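Guanidinopropionase (Pseudomonas aeruginosa, PDB 3NIQ) catalyses the manganese-dependent hydrolysis of 3-guanidinopropanoate to beta-alanine and urea, working as a homohexamer of the arginase family. Local coordinates at residues R103-F108 / T129-R134; N161-T164 / R170-I173. All coordinates share one frame; numbering follows the deposited sequence.

Interaction 1: residues R103-F108 / T129-R134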
ATOM      1  N   ARG A 103     -12.023 -20.154 -27.700  1.00 22.14           N
ATOM      2  CA  ARG A 103     -12.024 -20.213 -29.160  1.00 21.92           C
ATOM      3  C   ARG A 103     -11.099 -19.157 -29.762  1.00 22.06           C
ATOM      4  O   ARG A 103     -10.289 -19.458 -30.644  1.00 20.14           O
ATOM      5  CB  ARG A 103     -13.437 -20.026 -29.726  1.00 22.42           C
ATOM      6  CG  ARG A 103     -13.513 -20.145 -31.261  1.00 25.61           C
ATOM      7  CD  ARG A 103     -14.933 -19.779 -31.799  1.00 29.53           C
ATOM      8  NE  ARG A 103     -15.296 -18.406 -31.433  1.00 34.59           N
ATOM      9  CZ  ARG A 103     -14.926 -17.314 -32.113  1.00 35.72           C
ATOM     10  NH1 ARG A 103     -14.185 -17.428 -33.218  1.00 34.92           N
ATOM     11  NH2 ARG A 103     -15.282 -16.102 -31.677  1.00 29.08           N
ATOM     12  N   ARG A 104     -11.251 -17.916 -29.298  1.00 22.25           N
ATOM     13  CA  ARG A 104     -10.533 -16.793 -29.901  1.00 22.75           C
ATOM     14  C   ARG A 104      -9.035 -16.915 -29.647  1.00 21.98           C
ATOM     15  O   ARG A 104      -8.215 -16.684 -30.546  1.00 20.35           O
ATOM     16  CB  ARG A 104     -11.092 -15.470 -29.376  1.00 23.89           C
ATOM     17  CG  ARG A 104     -12.460 -15.135 -30.012  1.00 27.85           C
ATOM     18  CD  ARG A 104     -13.299 -14.187 -29.175  1.00 34.51           C
ATOM     19  NE  ARG A 104     -12.767 -12.832 -29.193  1.00 40.39           N
ATOM     20  CZ  ARG A 104     -13.491 -11.734 -28.989  1.00 41.97           C
ATOM     21  NH1 ARG A 104     -14.793 -11.828 -28.751  1.00 42.37           N
ATOM     22  NH2 ARG A 104     -12.906 -10.542 -29.024  1.00 43.15           N
ATOM     23  N   ILE A 105      -8.682 -17.329 -28.428  1.00 20.15           N
ATOM     24  CA  ILE A 105      -7.275 -17.467 -28.089  1.00 20.01           C
ATOM     25  C   ILE A 105      -6.603 -18.538 -28.924  1.00 18.88           C
ATOM     26  O   ILE A 105      -5.507 -18.312 -29.452  1.00 19.02           O
ATOM     27  CB  ILE A 105      -7.050 -17.737 -26.591  1.00 18.88           C
ATOM     28  CG1 ILE A 105      -7.535 -16.524 -25.780  1.00 20.70           C
ATOM     29  CG2 ILE A 105      -5.583 -18.051 -26.349  1.00 19.44           C
ATOM     30  CD1 ILE A 105      -7.647 -16.765 -24.276  1.00 20.72           C
ATOM     31  N   GLU A 106      -7.249 -19.697 -29.060  1.00 19.28           N
ATOM     32  CA  GLU A 106      -6.678 -20.772 -29.878  1.00 19.08           C
ATOM     33  C   GLU A 106      -6.482 -20.314 -31.338  1.00 18.91           C
ATOM     34  O   GLU A 106      -5.473 -20.644 -31.964  1.00 19.97           O
ATOM     35  CB  GLU A 106      -7.553 -22.039 -29.845  1.00 19.42           C
ATOM     36  CG  GLU A 106      -7.026 -23.135 -30.797  1.00 20.13           C
ATOM     37  CD  GLU A 106      -7.849 -24.427 -30.806  1.00 21.71           C
ATOM     38  OE1 GLU A 106      -8.797 -24.565 -29.993  1.00 20.52           O
ATOM     39  OE2 GLU A 106      -7.525 -25.310 -31.626  1.00 20.57           O
ATOM     40  N   GLY A 107      -7.471 -19.592 -31.876  1.00 19.95           N
ATOM     41  CA  GLY A 107      -7.419 -19.105 -33.260  1.00 19.91           C
ATOM     42  C   GLY A 107      -6.194 -18.231 -33.495  1.00 20.77           C
ATOM     43  O   GLY A 107      -5.495 -18.371 -34.495  1.00 19.95           O
ATOM     44  N   PHE A 108      -5.908 -17.351 -32.538  1.00 20.30           N
ATOM     45  CA  PHE A 108      -4.710 -16.539 -32.580  1.00 19.71           C
ATOM     46  C   PHE A 108      -3.444 -17.399 -32.591  1.00 19.62           C
ATOM     47  O   PHE A 108      -2.544 -17.208 -33.421  1.00 18.79           O
ATOM     48  CB  PHE A 108      -4.712 -15.593 -31.372  1.00 20.25           C
ATOM     49  CG  PHE A 108      -3.570 -14.614 -31.359  1.00 22.07           C
ATOM     50  CD1 PHE A 108      -3.614 -13.464 -32.144  1.00 23.89           C
ATOM     51  CD2 PHE A 108      -2.469 -14.829 -30.542  1.00 22.68           C
ATOM     52  CE1 PHE A 108      -2.546 -12.531 -32.129  1.00 27.12           C
ATOM     53  CE2 PHE A 108      -1.396 -13.923 -30.522  1.00 25.39           C
ATOM     54  CZ  PHE A 108      -1.436 -12.768 -31.324  1.00 27.60           C
ATOM     55  N   THR A 129      -3.072 -21.543 -20.942  1.00 19.84           N
ATOM     56  CA  THR A 129      -2.147 -22.507 -21.551  1.00 19.03           C
ATOM     57  C   THR A 129      -2.882 -23.555 -22.406  1.00 18.50           C
ATOM     58  O   THR A 129      -2.339 -24.039 -23.414  1.00 17.24           O
ATOM     59  CB  THR A 129      -1.247 -23.186 -20.486  1.00 20.05           C
ATOM     60  OG1 THR A 129      -0.604 -22.171 -19.708  1.00 20.41           O
ATOM     61  CG2 THR A 129      -0.160 -24.047 -21.144  1.00 20.09           C
ATOM     62  N   LEU A 130      -4.113 -23.882 -22.025  1.00 18.13           N
ATOM     63  CA  LEU A 130      -4.916 -24.823 -22.808  1.00 19.22           C
ATOM     64  C   LEU A 130      -5.103 -24.443 -24.289  1.00 19.29           C
ATOM     65  O   LEU A 130      -4.721 -25.220 -25.157  1.00 17.66           O
ATOM     66  CB  LEU A 130      -6.279 -25.091 -22.158  1.00 19.45           C
ATOM     67  CG  LEU A 130      -7.199 -26.055 -22.924  1.00 20.60           C
ATOM     68  CD1 LEU A 130      -6.515 -27.377 -23.175  1.00 19.35           C
ATOM     69  CD2 LEU A 130      -8.516 -26.258 -22.156  1.00 17.87           C
ATOM     70  N   PRO A 131      -5.706 -23.266 -24.588  1.00 19.66           N
ATOM     71  CA  PRO A 131      -5.845 -22.921 -26.010  1.00 19.90           C
ATOM     72  C   PRO A 131      -4.512 -22.819 -26.755  1.00 19.97           C
ATOM     73  O   PRO A 131      -4.428 -23.178 -27.925  1.00 21.34           O
ATOM     74  CB  PRO A 131      -6.600 -21.577 -25.984  1.00 20.14           C
ATOM     75  CG  PRO A 131      -6.387 -21.051 -24.557  1.00 20.93           C
ATOM     76  CD  PRO A 131      -6.378 -22.283 -23.719  1.00 20.09           C
ATOM     77  N   ILE A 132      -3.463 -22.368 -26.081  1.00 19.32           N
ATOM     78  CA  ILE A 132      -2.111 -22.421 -26.637  1.00 17.83           C
ATOM     79  C   ILE A 132      -1.720 -23.861 -27.043  1.00 19.19           C
ATOM     80  O   ILE A 132      -1.271 -24.100 -28.180  1.00 19.39           O
ATOM     81  CB  ILE A 132      -1.078 -21.832 -25.612  1.00 17.75           C
ATOM     82  CG1 ILE A 132      -1.391 -20.364 -25.333  1.00 17.90           C
ATOM     83  CG2 ILE A 132       0.380 -21.988 -26.135  1.00 16.83           C
ATOM     84  CD1 ILE A 132      -0.369 -19.624 -24.354  1.00 14.08           C
ATOM     85  N   PHE A 133      -1.902 -24.819 -26.131  1.00 18.50           N
ATOM     86  CA  PHE A 133      -1.580 -26.218 -26.424  1.00 18.81           C
ATOM     87  C   PHE A 133      -2.473 -26.775 -27.545  1.00 19.09           C
ATOM     88  O   PHE A 133      -2.025 -27.595 -28.348  1.00 19.02           O
ATOM     89  CB  PHE A 133      -1.712 -27.093 -25.169  1.00 17.71           C
ATOM     90  CG  PHE A 133      -0.522 -27.039 -24.244  1.00 20.25           C
ATOM     91  CD1 PHE A 133       0.408 -26.015 -24.328  1.00 18.62           C
ATOM     92  CD2 PHE A 133      -0.339 -28.029 -23.274  1.00 22.10           C
ATOM     93  CE1 PHE A 133       1.501 -25.971 -23.487  1.00 23.36           C
ATOM     94  CE2 PHE A 133       0.762 -27.993 -22.406  1.00 23.53           C
ATOM     95  CZ  PHE A 133       1.686 -26.959 -22.513  1.00 24.85           C
ATOM     96  N   ARG A 134      -3.720 -26.322 -27.600  1.00 18.90           N
ATOM     97  CA  ARG A 134      -4.617 -26.697 -28.696  1.00 19.94           C
ATOM     98  C   ARG A 134      -4.041 -26.304 -30.046  1.00 19.57           C
ATOM     99  O   ARG A 134      -4.167 -27.060 -31.016  1.00 19.42           O
ATOM    100  CB  ARG A 134      -6.014 -26.116 -28.497  1.00 19.29           C
ATOM    101  CG  ARG A 134      -6.845 -26.950 -27.511  1.00 21.28           C
ATOM    102  CD  ARG A 134      -8.164 -26.275 -27.165  1.00 22.20           C
ATOM    103  NE  ARG A 134      -8.953 -27.078 -26.238  1.00 20.92           N
ATOM    104  CZ  ARG A 134     -10.180 -26.752 -25.830  1.00 23.61           C
ATOM    105  NH1 ARG A 134     -10.744 -25.616 -26.227  1.00 23.86           N
ATOM    106  NH2 ARG A 134     -10.831 -27.546 -24.996  1.00 22.87           N
TER
HETATM  107  O   HOH W   1     -10.022 -23.425 -28.028  1.00 20.09           O

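Interaction 2: residues N161-T164 / R170-I173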
ATOM      1  N   ASN A 161     -18.319 -27.988 -15.123  1.00 37.06           N
ATOM      2  CA  ASN A 161     -17.488 -26.993 -15.780  1.00 34.76           C
ATOM      3  C   ASN A 161     -16.070 -27.558 -15.900  1.00 32.51           C
ATOM      4  O   ASN A 161     -15.357 -27.700 -14.893  1.00 33.02           O
ATOM      5  CB  ASN A 161     -17.513 -25.681 -14.992  1.00 34.26           C
ATOM      6  CG  ASN A 161     -18.914 -25.106 -14.873  1.00 36.24           C
ATOM      7  OD1 ASN A 161     -19.442 -24.553 -15.827  1.00 37.11           O
ATOM      8  ND2 ASN A 161     -19.518 -25.238 -13.695  1.00 35.60           N
ATOM      9  N   PRO A 162     -15.671 -27.933 -17.124  1.00 31.16           N
ATOM     10  CA  PRO A 162     -14.401 -28.632 -17.296  1.00 29.29           C
ATOM     11  C   PRO A 162     -13.219 -27.693 -17.544  1.00 27.67           C
ATOM     12  O   PRO A 162     -12.090 -28.159 -17.711  1.00 26.62           O
ATOM     13  CB  PRO A 162     -14.657 -29.505 -18.536  1.00 30.11           C
ATOM     14  CG  PRO A 162     -15.655 -28.750 -19.337  1.00 31.34           C
ATOM     15  CD  PRO A 162     -16.463 -27.895 -18.371  1.00 31.31           C
ATOM     16  N   TYR A 163     -13.483 -26.386 -17.563  1.00 25.01           N
ATOM     17  CA  TYR A 163     -12.463 -25.407 -17.898  1.00 24.23           C
ATOM     18  C   TYR A 163     -12.269 -24.369 -16.802  1.00 23.53           C
ATOM     19  O   TYR A 163     -13.080 -23.464 -16.655  1.00 23.43           O
ATOM     20  CB  TYR A 163     -12.812 -24.716 -19.211  1.00 24.46           C
ATOM     21  CG  TYR A 163     -13.005 -25.689 -20.347  1.00 25.60           C
ATOM     22  CD1 TYR A 163     -11.969 -26.546 -20.722  1.00 23.64           C
ATOM     23  CD2 TYR A 163     -14.222 -25.758 -21.047  1.00 28.12           C
ATOM     24  CE1 TYR A 163     -12.121 -27.436 -21.755  1.00 25.58           C
ATOM     25  CE2 TYR A 163     -14.385 -26.667 -22.110  1.00 29.50           C
ATOM     26  CZ  TYR A 163     -13.320 -27.498 -22.447  1.00 29.83           C
ATOM     27  OH  TYR A 163     -13.433 -28.406 -23.471  1.00 32.85           O
ATOM     28  N   THR A 164     -11.204 -24.529 -16.020  1.00 22.64           N
ATOM     29  CA  THR A 164     -10.805 -23.524 -15.032  1.00 22.57           C
ATOM     30  C   THR A 164      -9.290 -23.508 -15.050  1.00 23.03           C
ATOM     31  O   THR A 164      -8.661 -24.376 -15.661  1.00 21.39           O
ATOM     32  CB  THR A 164     -11.235 -23.886 -13.594  1.00 23.54           C
ATOM     33  OG1 THR A 164     -10.425 -24.969 -13.132  1.00 23.56           O
ATOM     34  CG2 THR A 164     -12.727 -24.283 -13.521  1.00 23.83           C
ATOM     35  N   ARG A 170      -5.151 -31.452 -17.424  1.00 21.81           N
ATOM     36  CA  ARG A 170      -5.979 -32.638 -17.531  1.00 22.62           C
ATOM     37  C   ARG A 170      -6.645 -32.641 -18.896  1.00 22.61           C
ATOM     38  O   ARG A 170      -6.576 -33.631 -19.627  1.00 23.20           O
ATOM     39  CB  ARG A 170      -7.024 -32.686 -16.422  1.00 22.36           C
ATOM     40  CG  ARG A 170      -7.978 -33.887 -16.572  1.00 25.07           C
ATOM     41  CD  ARG A 170      -8.625 -34.195 -15.244  1.00 30.90           C
ATOM     42  NE  ARG A 170      -9.349 -35.450 -15.280  1.00 38.06           N
ATOM     43  CZ  ARG A 170      -9.429 -36.283 -14.248  1.00 38.71           C
ATOM     44  NH1 ARG A 170      -8.824 -35.994 -13.090  1.00 39.61           N
ATOM     45  NH2 ARG A 170     -10.109 -37.396 -14.385  1.00 40.16           N
ATOM     46  N   ARG A 171      -7.279 -31.519 -19.235  1.00 22.16           N
ATOM     47  CA  ARG A 171      -7.842 -31.313 -20.570  1.00 22.47           C
ATOM     48  C   ARG A 171      -6.826 -31.562 -21.662  1.00 22.21           C
ATOM     49  O   ARG A 171      -7.133 -32.251 -22.634  1.00 23.21           O
ATOM     50  CB  ARG A 171      -8.375 -29.893 -20.732  1.00 22.25           C
ATOM     51  CG  ARG A 171      -9.553 -29.572 -19.859  1.00 25.44           C
ATOM     52  CD  ARG A 171     -10.740 -30.508 -20.141  1.00 30.85           C
ATOM     53  NE  ARG A 171     -11.476 -30.549 -18.900  1.00 39.28           N
ATOM     54  CZ  ARG A 171     -11.434 -31.541 -18.025  1.00 37.44           C
ATOM     55  NH1 ARG A 171     -10.765 -32.649 -18.281  1.00 37.73           N
ATOM     56  NH2 ARG A 171     -12.097 -31.418 -16.904  1.00 41.33           N
ATOM     57  N   ALA A 172      -5.618 -31.016 -21.497  1.00 20.81           N
ATOM     58  CA  ALA A 172      -4.570 -31.150 -22.525  1.00 20.68           C
ATOM     59  C   ALA A 172      -4.190 -32.613 -22.785  1.00 20.42           C
ATOM     60  O   ALA A 172      -3.969 -33.004 -23.926  1.00 21.74           O
ATOM     61  CB  ALA A 172      -3.353 -30.384 -22.128  1.00 20.17           C
ATOM     62  N   ILE A 173      -4.093 -33.390 -21.716  1.00 21.60           N
ATOM     63  CA  ILE A 173      -3.778 -34.824 -21.797  1.00 22.70           C
ATOM     64  C   ILE A 173      -4.947 -35.596 -22.445  1.00 23.00           C
ATOM     65  O   ILE A 173      -4.739 -36.353 -23.371  1.00 23.73           O
ATOM     66  CB  ILE A 173      -3.401 -35.373 -20.395  1.00 22.55           C
ATOM     67  CG1 ILE A 173      -2.063 -34.763 -19.962  1.00 22.68           C
ATOM     68  CG2 ILE A 173      -3.355 -36.932 -20.392  1.00 24.19           C
ATOM     69  CD1 ILE A 173      -1.703 -34.969 -18.507  1.00 23.58           C
TER

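Interaction 1: residues R103-F108 / T129-R134
Glu106 and Pro131 bring two helices of the arginase fold close together, with their CA atoms 4.5 Å apart. Helices 98-114 and 129-136 flank the parallel sheet on the same side. Their short segments cross at -43°, with axes 7.9 Å apart at closest approach. The inner half of the contact is apolar. Ile105 keeps CG1 beside the backbone N (chi1 -64°), which puts the CG2 methyl on the far side from that N, and Ile105 CG2 meets Pro131 CG at 3.6 Å. Ile105 also touches Val42 of strand 37-42 and Trp44. Pro131 CB lies 3.7 Å from Glu106 N, so the ring also packs on the backbone of helix 98-114.

The outer half is polar. Glu106 is extended, with CG anti to the backbone N (chi1 175°), and passes the Arg134 side chain at about a right angle. Its carboxylate rests on the aliphatic part of Arg134, with Glu106 OE1 3.4 Å from Arg134 CD. The two charged groups do not form a salt bridge. One water links them instead: it donates to Glu106 OE1 at 2.6 Å and accepts from Arg134 NH1 at 2.9 Å, in the guanidinium plane. The direct ion pairs point elsewhere, Glu106 to Arg110 and Arg134 to Glu175. The water thus adds a polar bridge between the helices, while their direct contact rests on apolar packing around Pro131.

Interaction 2: residues N161-T164 / R170-I173
Arg171 reaches from helix 168-174 to the backbone carbonyl of Pro162, in the loop that precedes this helix. The main bond runs from Arg171 NE to Pro162 O at 2.7 Å, with an N-H...O angle of 142°. The oxygen lies 21° out of the guanidinium plane. A second bond, from Arg171 NH2 to Pro162 O at 3.4 Å, is weak, and the position of NH2 is less certain. Pro162 O is also hydrogen-bonded to Thr167 OG1, which in turn bonds Thr164 N. Arg171 NH1 is satisfied by a salt bridge to Glu174, within the same helix.

The arginine chain bends at its second torsion, which brings NE toward the loop. Its aliphatic part crosses Tyr163 at about a right angle, with Tyr163 CE1 3.7 Å from Arg171 CD. Ring and guanidinium planes are 74° apart, so the two groups are not stacked. Pro162 CG lies over one face of the tyrosine ring, toward its rim and 3.6 Å above the plane. Thr164 OG1 is hydrogen-bonded to Gly166 N and Asn161 ND2 to Tyr157 O.

A loop carbonyl thus bonds both Arg171 and Thr167. Arg171 serves that carbonyl and Glu174, with a weak, long ion pair to Asp155, tying the loop to the following helix.

In the fold
Both contacts are partly buried and lie on the same side of the chain's centre, with their own centres about 13 Å apart. Interaction 1 joins two helices packed beside the parallel sheet. Interaction 2 joins a loop after strand 142-147 to the helix that follows it. Interaction 1 has no direct hydrogen bond across it, whereas interaction 2 is held by a side-chain bond to a backbone carbonyl. Helix 129-136 connects them. Leu130 packs on Tyr163 and Arg171, Phe133 on Ala172, and Arg134 NH2 makes a weak hydrogen bond to Tyr163 OH. Neither contact supplies a manganese ligand; Pro131 and Arg171 side chains are each about 13 Å from a bound manganese ion.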